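Long-range contacts in SLT domain-containing protein (Bdellovibrio bacteriovorus HD100, PDB 6TAB), which probably cleaves the glycan strands of peptidoglycan as a lysozyme-like enzyme of altered substrate specificity, helping this bacterial predator to leave its prey cell: residues Met139-Glu143 and Trp229-Arg233; Ser73-Ile77 and Gln127-Tyr131. One frame throughout, in Å; residues are numbered along the deposited sequence.

Contact 1 (Met139-Glu143 and Trp229-Arg233); sequences MVRFE and WSVLR
Met139 and Glu143, one turn apart near the C-terminal end of helix 125-144, pack against Trp229 and Val231 in the loop that leads to helix 238-248. In the lysozyme-like SLT fold this helix end normally carries a Glu-Ser signature whose glutamate is the general acid; Glu143 followed by Ser144 is consistent with that position, which would place the contact at the wall of the active-site cleft.

The Met139 methyl lies over one face of the indole, offset toward the rim. A bend at the last torsion (chi3 60°) turns the S-methyl bond toward the ring, so that CE stands 3.5 Å from the centroid of the six-membered ring of Trp229, 15° off the normal. This CH-pi contact leaves the sulfur behind the methyl, with SD 5.2 Å from the same centroid in a long Met-aromatic pairing. Leu232 CD1 closes in beside that methyl, 3.9 Å from CE.

Glu143 meets the same indole at its edge. Its OE2 lies near the ring plane, 3.4 Å from Trp229 CD1, and the carboxylate is turned 53° against the ring. Both methyls of Val231 also approach this oxygen, CG1 and CG2 each at 3.6 Å from Glu143 OE2. A water completes the link: it donates to Glu143 OE2 at 3.1 Å and accepts from Ser230 N at 3.0 Å. The indole itself is held by NE1 bonding to Leu170 O.

Glu143 OE2 thus borders C-H groups of the indole edge and Val231, leaving the water as its polar partner across this contact, while the Met139 methyl holds one indole face.

Contact 2 (Ser73-Ile77 and Gln127-Tyr131); sequences SREVI and QRKQY. Unlike the reference sequence in segment 73-77: Ser73 (reference Leu). With SO4 (sulfate ion), chain C.
Glu75 and Val76, in the loop at the start of the modelled chain, are clasped to Gln130 and Gln127 near the start of helix 125-144, a surface contact built on side-chain amides. Gln130 OE1 accepts two successive backbone N-H groups. Val76 N comes in the carbonyl plane at 3.1 Å from Gln130 OE1, with an N-H...O angle of 155°; Glu75 N is nearer, 2.9 Å from that oxygen, but more bent at 135° and tilted from the plane.

One helical turn earlier Gln127 runs extended beyond CG toward the loop. Its NE2 donates to the syn side of Glu75 OE1 at 2.9 Å, the amide and carboxylate planes only 25° apart, while its own OE1 takes the backbone N of Ser124. One water joins Glu75 OE1 to Gln130 NE2, and another donates to Val76 O and Gln130 O.

Arg74 touches Gln130 OE1 with its CB, but its guanidinium leads away to a sulfate, probably from the crystallisation liquor. Its NE donates to sulfate O3 at 3.0 Å and its NH2, nearly straight, to sulfate O2 at 3.0 Å, while Arg74 N also reaches O3. NH1 turns to Glu81 in a salt bridge.

With OE1 accepting and NE2 donating, the orientation of each glutamine amide is settled by its partners, and the loop is gripped by its peptide N-H groups as well as by the Glu75 carboxylate.

Helix 125-144 serves both contacts: contact 2 takes its first turns and contact 1 its last. Their centres are 20 Å apart and their nearest atoms about 8 Å, so they do not touch. The centre of contact 1 lies about 8 Å from the centre of the chain, that of contact 2 about 16 Å, out at the surface. Helix 238-248 runs past both: Val231 packs on Ser239 and Ile243, whereas Tyr131 bonds through OH to Ser247 OG. The sulfate of contact 2 is remote from Glu143 and the probable active site, so it probably does not mark the substrate cleft.

Contact 1 (Met139-Glu143 and Trp229-Arg233)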
ATOM      1  N   MET A 139       5.033  -3.399  -1.019  1.00 11.96           N
ATOM      2  CA  MET A 139       5.343  -2.092  -0.399  1.00 12.37           C
ATOM      3  C   MET A 139       5.933  -2.296   1.016  1.00 13.20           C
ATOM      4  O   MET A 139       6.917  -1.620   1.395  1.00 14.28           O
ATOM      5  CB  MET A 139       4.082  -1.217  -0.371  1.00 13.40           C
ATOM      6  CG  MET A 139       3.555  -0.873  -1.774  1.00 13.52           C
ATOM      7  SD  MET A 139       1.804  -0.296  -1.760  1.00 14.22           S
ATOM      8  CE  MET A 139       1.964   1.149  -0.707  1.00 16.68           C
ATOM      9  N   VAL A 140       5.331  -3.201   1.802  1.00 12.63           N
ATOM     10  CA  VAL A 140       5.860  -3.539   3.156  1.00 12.52           C
ATOM     11  C   VAL A 140       7.316  -4.035   3.054  1.00 13.26           C
ATOM     12  O   VAL A 140       8.158  -3.637   3.887  1.00 14.42           O
ATOM     13  CB  VAL A 140       4.930  -4.546   3.856  1.00 12.80           C
ATOM     14  CG1 VAL A 140       5.589  -5.099   5.127  1.00 14.31           C
ATOM     15  CG2 VAL A 140       3.544  -3.945   4.157  1.00 13.20           C
ATOM     16  N   ARG A 141       7.608  -4.891   2.068  1.00 13.03           N
ATOM     17  CA  ARG A 141       8.978  -5.434   1.904  1.00 13.72           C
ATOM     18  C   ARG A 141       9.989  -4.279   1.882  1.00 15.10           C
ATOM     19  O   ARG A 141      11.027  -4.353   2.564  1.00 17.33           O
ATOM     20  CB  ARG A 141       9.110  -6.257   0.607  1.00 16.83           C
ATOM     21  CG  ARG A 141      10.533  -6.570   0.137  1.00 20.51           C
ATOM     22  CD  ARG A 141      11.420  -7.351   1.072  1.00 21.63           C
ATOM     23  NE  ARG A 141      12.774  -7.450   0.499  1.00 25.87           N
ATOM     24  CZ  ARG A 141      13.760  -6.579   0.698  1.00 26.74           C
ATOM     25  NH1 ARG A 141      13.552  -5.483   1.421  1.00 28.83           N
ATOM     26  NH2 ARG A 141      14.957  -6.833   0.172  1.00 36.86           N
ATOM     27  N   PHE A 142       9.696  -3.221   1.109  1.00 14.41           N
ATOM     28  CA  PHE A 142      10.690  -2.127   0.915  1.00 15.83           C
ATOM     29  C   PHE A 142      10.584  -1.004   1.958  1.00 17.36           C
ATOM     30  O   PHE A 142      11.584  -0.295   2.159  1.00 22.98           O
ATOM     31  CB  PHE A 142      10.678  -1.605  -0.535  1.00 16.14           C
ATOM     32  CG  PHE A 142      11.225  -2.620  -1.511  1.00 16.61           C
ATOM     33  CD1 PHE A 142      12.581  -2.960  -1.500  1.00 17.94           C
ATOM     34  CD2 PHE A 142      10.378  -3.353  -2.325  1.00 15.96           C
ATOM     35  CE1 PHE A 142      13.065  -3.938  -2.356  1.00 20.55           C
ATOM     36  CE2 PHE A 142      10.864  -4.321  -3.180  1.00 17.49           C
ATOM     37  CZ  PHE A 142      12.209  -4.631  -3.172  1.00 19.65           C
ATOM     38  N   GLU A 143       9.399  -0.803   2.581  1.00 14.09           N
ATOM     39  CA  GLU A 143       9.291   0.225   3.630  1.00 15.69           C
ATOM     40  C   GLU A 143       9.907  -0.249   4.964  1.00 15.22           C
ATOM     41  O   GLU A 143      10.557   0.545   5.645  1.00 16.45           O
ATOM     42  CB  GLU A 143       7.832   0.666   3.812  1.00 15.34           C
ATOM     43  CG  GLU A 143       7.270   1.481   2.668  1.00 15.67           C
ATOM     44  CD  GLU A 143       7.881   2.860   2.524  1.00 17.34           C
ATOM     45  OE1 GLU A 143       8.633   3.304   3.459  1.00 18.93           O
ATOM     46  OE2 GLU A 143       7.547   3.564   1.523  1.00 19.51           O
ATOM     47  N   TRP A 229       3.774   7.409  -0.853  1.00 13.79           N
ATOM     48  CA  TRP A 229       4.934   6.472  -0.665  1.00 15.03           C
ATOM     49  C   TRP A 229       6.025   6.675  -1.729  1.00 15.85           C
ATOM     50  O   TRP A 229       5.796   6.523  -2.938  1.00 16.06           O
ATOM     51  CB  TRP A 229       4.470   5.010  -0.659  1.00 14.21           C
ATOM     52  CG  TRP A 229       3.694   4.573   0.543  1.00 13.98           C
ATOM     53  CD1 TRP A 229       4.211   4.251   1.765  1.00 14.91           C
ATOM     54  CD2 TRP A 229       2.267   4.373   0.645  1.00 12.92           C
ATOM     55  NE1 TRP A 229       3.214   3.891   2.633  1.00 14.27           N
ATOM     56  CE2 TRP A 229       2.012   3.921   1.967  1.00 13.09           C
ATOM     57  CE3 TRP A 229       1.176   4.532  -0.241  1.00 13.12           C
ATOM     58  CZ2 TRP A 229       0.720   3.569   2.387  1.00 13.62           C
ATOM     59  CZ3 TRP A 229      -0.086   4.174   0.173  1.00 12.56           C
ATOM     60  CH2 TRP A 229      -0.315   3.726   1.474  1.00 14.04           C
ATOM     61  N   SER A 230       7.255   6.910  -1.256  1.00 18.40           N
ATOM     62  CA  SER A 230       8.422   7.067  -2.127  1.00 20.50           C
ATOM     63  C   SER A 230       8.726   5.795  -2.944  1.00 17.97           C
ATOM     64  O   SER A 230       9.197   5.886  -4.084  1.00 18.07           O
ATOM     65  CB  SER A 230       9.618   7.488  -1.298  1.00 25.69           C
ATOM     66  OG  SER A 230      10.054   6.421  -0.438  1.00 33.48           O
ATOM     67  N   VAL A 231       8.419   4.606  -2.391  1.00 16.35           N
ATOM     68  CA  VAL A 231       8.727   3.312  -3.071  1.00 16.43           C
ATOM     69  C   VAL A 231       7.879   3.141  -4.338  1.00 15.50           C
ATOM     70  O   VAL A 231       8.245   2.335  -5.203  1.00 16.90           O
ATOM     71  CB  VAL A 231       8.612   2.082  -2.143  1.00 17.39           C
ATOM     72  CG1 VAL A 231       9.635   2.166  -1.007  1.00 18.62           C
ATOM     73  CG2 VAL A 231       7.185   1.810  -1.656  1.00 15.77           C
ATOM     74  N   LEU A 232       6.773   3.900  -4.474  1.00 15.18           N
ATOM     75  CA  LEU A 232       5.904   3.864  -5.673  1.00 15.36           C
ATOM     76  C   LEU A 232       6.281   4.952  -6.696  1.00 16.43           C
ATOM     77  O   LEU A 232       5.644   5.001  -7.768  1.00 16.53           O
ATOM     78  CB  LEU A 232       4.416   3.966  -5.276  1.00 14.39           C
ATOM     79  CG  LEU A 232       3.837   2.771  -4.523  1.00 15.53           C
ATOM     80  CD1 LEU A 232       2.382   3.009  -4.162  1.00 14.96           C
ATOM     81  CD2 LEU A 232       3.984   1.460  -5.298  1.00 17.93           C
ATOM     82  N   ARG A 233       7.271   5.805  -6.402  1.00 15.63           N
ATOM     83  CA  ARG A 233       7.721   6.894  -7.304  1.00 16.30           C
ATOM     84  C   ARG A 233       8.799   6.376  -8.275  1.00 17.21           C
ATOM     85  O   ARG A 233       9.868   5.890  -7.854  1.00 18.56           O
ATOM     86  CB  ARG A 233       8.241   8.065  -6.469  1.00 17.82           C
ATOM     87  CG  ARG A 233       7.143   8.759  -5.659  1.00 17.57           C
ATOM     88  CD  ARG A 233       7.583  10.009  -4.906  1.00 19.45           C
ATOM     89  NE  ARG A 233       6.479  10.520  -4.110  1.00 20.96           N
ATOM     90  CZ  ARG A 233       6.433  11.743  -3.580  1.00 25.60           C
ATOM     91  NH1 ARG A 233       7.515  12.506  -3.570  1.00 31.62           N
ATOM     92  NH2 ARG A 233       5.296  12.226  -3.095  1.00 27.40           N
TER
HETATM   93  O   HOH W   1       7.558   6.670   1.702  1.00 37.37           O

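Contact 2 (Ser73-Ile77 and Gln127-Tyr131)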
ATOM      1  N   SER A  73      -9.113 -22.029  -3.776  1.00 53.86           N
ATOM      2  CA  SER A  73      -7.714 -21.744  -3.459  1.00 43.97           C
ATOM      3  C   SER A  73      -7.275 -20.519  -4.275  1.00 36.15           C
ATOM      4  O   SER A  73      -7.722 -20.266  -5.406  1.00 38.34           O
ATOM      5  CB  SER A  73      -6.829 -22.942  -3.695  1.00 51.49           C
ATOM      6  OG  SER A  73      -6.351 -22.964  -5.029  1.00 50.73           O
ATOM      7  N   ARG A  74      -6.365 -19.764  -3.686  1.00 25.55           N
ATOM      8  CA  ARG A  74      -5.980 -18.489  -4.243  1.00 18.00           C
ATOM      9  C   ARG A  74      -5.017 -18.684  -5.424  1.00 17.14           C
ATOM     10  O   ARG A  74      -4.229 -19.633  -5.459  1.00 22.12           O
ATOM     11  CB  ARG A  74      -5.311 -17.651  -3.160  1.00 16.92           C
ATOM     12  CG  ARG A  74      -6.259 -17.169  -2.067  1.00 16.64           C
ATOM     13  CD  ARG A  74      -5.547 -16.474  -0.932  1.00 16.14           C
ATOM     14  NE  ARG A  74      -4.691 -17.404  -0.166  1.00 15.91           N
ATOM     15  CZ  ARG A  74      -3.786 -17.042   0.734  1.00 14.41           C
ATOM     16  NH1 ARG A  74      -3.530 -15.750   0.958  1.00 16.04           N
ATOM     17  NH2 ARG A  74      -3.079 -17.986   1.379  1.00 16.15           N
ATOM     18  N   GLU A  75      -5.048 -17.756  -6.374  1.00 14.22           N
ATOM     19  CA  GLU A  75      -4.088 -17.696  -7.472  1.00 14.06           C
ATOM     20  C   GLU A  75      -2.802 -16.943  -7.084  1.00 14.08           C
ATOM     21  O   GLU A  75      -1.706 -17.259  -7.645  1.00 15.10           O
ATOM     22  CB  GLU A  75      -4.724 -17.114  -8.740  1.00 17.39           C
ATOM     23  CG  GLU A  75      -5.726 -18.052  -9.391  1.00 20.24           C
ATOM     24  CD  GLU A  75      -6.503 -17.364 -10.498  1.00 23.61           C
ATOM     25  OE1 GLU A  75      -7.514 -16.703 -10.178  1.00 27.99           O
ATOM     26  OE2 GLU A  75      -6.079 -17.493 -11.681  1.00 31.68           O
ATOM     27  N   VAL A  76      -2.907 -15.936  -6.216  1.00 13.57           N
ATOM     28  CA  VAL A  76      -1.761 -15.075  -5.803  1.00 13.20           C
ATOM     29  C   VAL A  76      -1.750 -14.986  -4.268  1.00 12.69           C
ATOM     30  O   VAL A  76      -2.794 -14.718  -3.650  1.00 13.84           O
ATOM     31  CB  VAL A  76      -1.877 -13.680  -6.454  1.00 14.85           C
ATOM     32  CG1 VAL A  76      -0.837 -12.713  -5.881  1.00 15.95           C
ATOM     33  CG2 VAL A  76      -1.761 -13.787  -7.986  1.00 17.04           C
ATOM     34  N   ILE A  77      -0.565 -15.247  -3.666  1.00 13.84           N
ATOM     35  CA  ILE A  77      -0.337 -15.259  -2.197  1.00 13.68           C
ATOM     36  C   ILE A  77       0.602 -14.127  -1.792  1.00 12.97           C
ATOM     37  O   ILE A  77       1.689 -13.974  -2.383  1.00 13.91           O
ATOM     38  CB  ILE A  77       0.336 -16.578  -1.764  1.00 17.40           C
ATOM     39  CG1 ILE A  77      -0.326 -17.789  -2.388  1.00 24.52           C
ATOM     40  CG2 ILE A  77       0.453 -16.643  -0.249  1.00 16.88           C
ATOM     41  CD1 ILE A  77      -1.703 -17.963  -1.964  1.00 24.75           C
ATOM     42  N   GLN A 127     -10.216 -11.712  -7.494  1.00 13.54           N
ATOM     43  CA  GLN A 127      -8.865 -11.560  -8.052  1.00 13.54           C
ATOM     44  C   GLN A 127      -8.266 -10.168  -7.770  1.00 12.28           C
ATOM     45  O   GLN A 127      -7.048 -10.044  -7.508  1.00 12.82           O
ATOM     46  CB  GLN A 127      -8.839 -11.916  -9.549  1.00 14.26           C
ATOM     47  CG  GLN A 127      -9.093 -13.402  -9.893  1.00 15.53           C
ATOM     48  CD  GLN A 127      -9.236 -13.630 -11.384  1.00 16.78           C
ATOM     49  OE1 GLN A 127      -9.903 -12.851 -12.094  1.00 16.93           O
ATOM     50  NE2 GLN A 127      -8.571 -14.669 -11.892  1.00 21.99           N
ATOM     51  N   ARG A 128      -9.105  -9.103  -7.868  1.00 12.97           N
ATOM     52  CA  ARG A 128      -8.594  -7.738  -7.540  1.00 12.34           C
ATOM     53  C   ARG A 128      -8.172  -7.676  -6.056  1.00 11.83           C
ATOM     54  O   ARG A 128      -7.189  -6.960  -5.734  1.00 12.25           O
ATOM     55  CB  ARG A 128      -9.644  -6.657  -7.902  1.00 12.71           C
ATOM     56  CG  ARG A 128      -9.923  -6.515  -9.403  1.00 13.57           C
ATOM     57  CD  ARG A 128     -10.730  -5.290  -9.842  1.00 16.05           C
ATOM     58  NE  ARG A 128     -12.026  -5.107  -9.217  1.00 16.43           N
ATOM     59  CZ  ARG A 128     -13.188  -5.613  -9.634  1.00 16.36           C
ATOM     60  NH1 ARG A 128     -13.217  -6.552 -10.584  1.00 18.96           N
ATOM     61  NH2 ARG A 128     -14.318  -5.175  -9.077  1.00 18.43           N
ATOM     62  N   LYS A 129      -8.922  -8.325  -5.154  1.00 12.40           N
ATOM     63  CA  LYS A 129      -8.512  -8.339  -3.714  1.00 12.93           C
ATOM     64  C   LYS A 129      -7.165  -9.088  -3.549  1.00 12.16           C
ATOM     65  O   LYS A 129      -6.292  -8.649  -2.780  1.00 13.20           O
ATOM     66  CB  LYS A 129      -9.608  -8.913  -2.814  1.00 13.23           C
ATOM     67  CG  LYS A 129     -10.850  -8.023  -2.732  1.00 14.24           C
ATOM     68  CD  LYS A 129     -11.679  -8.123  -1.452  1.00 18.74           C
ATOM     69  CE  LYS A 129     -12.198  -9.486  -1.120  1.00 19.85           C
ATOM     70  NZ  LYS A 129     -13.033  -9.576   0.097  1.00 16.95           N
ATOM     71  N   GLN A 130      -6.988 -10.223  -4.250  1.00 12.23           N
ATOM     72  CA  GLN A 130      -5.694 -10.934  -4.225  1.00 12.73           C
ATOM     73  C   GLN A 130      -4.561 -10.026  -4.740  1.00 12.17           C
ATOM     74  O   GLN A 130      -3.434 -10.044  -4.153  1.00 12.42           O
ATOM     75  CB  GLN A 130      -5.776 -12.249  -5.016  1.00 12.94           C
ATOM     76  CG  GLN A 130      -6.618 -13.340  -4.353  1.00 14.11           C
ATOM     77  CD  GLN A 130      -6.794 -14.541  -5.252  1.00 14.91           C
ATOM     78  OE1 GLN A 130      -5.836 -15.058  -5.828  1.00 15.94           O
ATOM     79  NE2 GLN A 130      -8.021 -15.031  -5.361  1.00 21.27           N
ATOM     80  N   TYR A 131      -4.793  -9.294  -5.846  1.00 11.67           N
ATOM     81  CA  TYR A 131      -3.811  -8.382  -6.445  1.00 11.10           C
ATOM     82  C   TYR A 131      -3.359  -7.325  -5.410  1.00 11.17           C
ATOM     83  O   TYR A 131      -2.163  -7.098  -5.173  1.00 12.07           O
ATOM     84  CB  TYR A 131      -4.412  -7.706  -7.717  1.00 11.57           C
ATOM     85  CG  TYR A 131      -3.470  -6.676  -8.301  1.00 11.37           C
ATOM     86  CD1 TYR A 131      -2.395  -7.049  -9.095  1.00 11.61           C
ATOM     87  CD2 TYR A 131      -3.619  -5.321  -8.041  1.00 12.29           C
ATOM     88  CE1 TYR A 131      -1.453  -6.141  -9.560  1.00 11.86           C
ATOM     89  CE2 TYR A 131      -2.725  -4.386  -8.534  1.00 11.96           C
ATOM     90  CZ  TYR A 131      -1.630  -4.783  -9.291  1.00 11.79           C
ATOM     91  OH  TYR A 131      -0.710  -3.855  -9.730  1.00 12.93           O
TER
HETATM   92  S   SO4 C 302      -4.467 -21.288  -0.210  1.00 30.00           S
HETATM   93  O1  SO4 C 302      -5.381 -22.230   0.354  1.00 30.00           O
HETATM   94  O2  SO4 C 302      -3.458 -20.849   0.714  1.00 30.00           O
HETATM   95  O3  SO4 C 302      -5.273 -20.256  -0.743  1.00 30.00           O
HETATM   96  O4  SO4 C 302      -3.720 -21.916  -1.223  1.00 30.00           O
HETATM   97  O   HOH W   2      -8.503 -17.127  -7.483  1.00 29.84           O
HETATM   98  O   HOH W   3      -3.250 -12.280  -2.365  1.00 13.87           O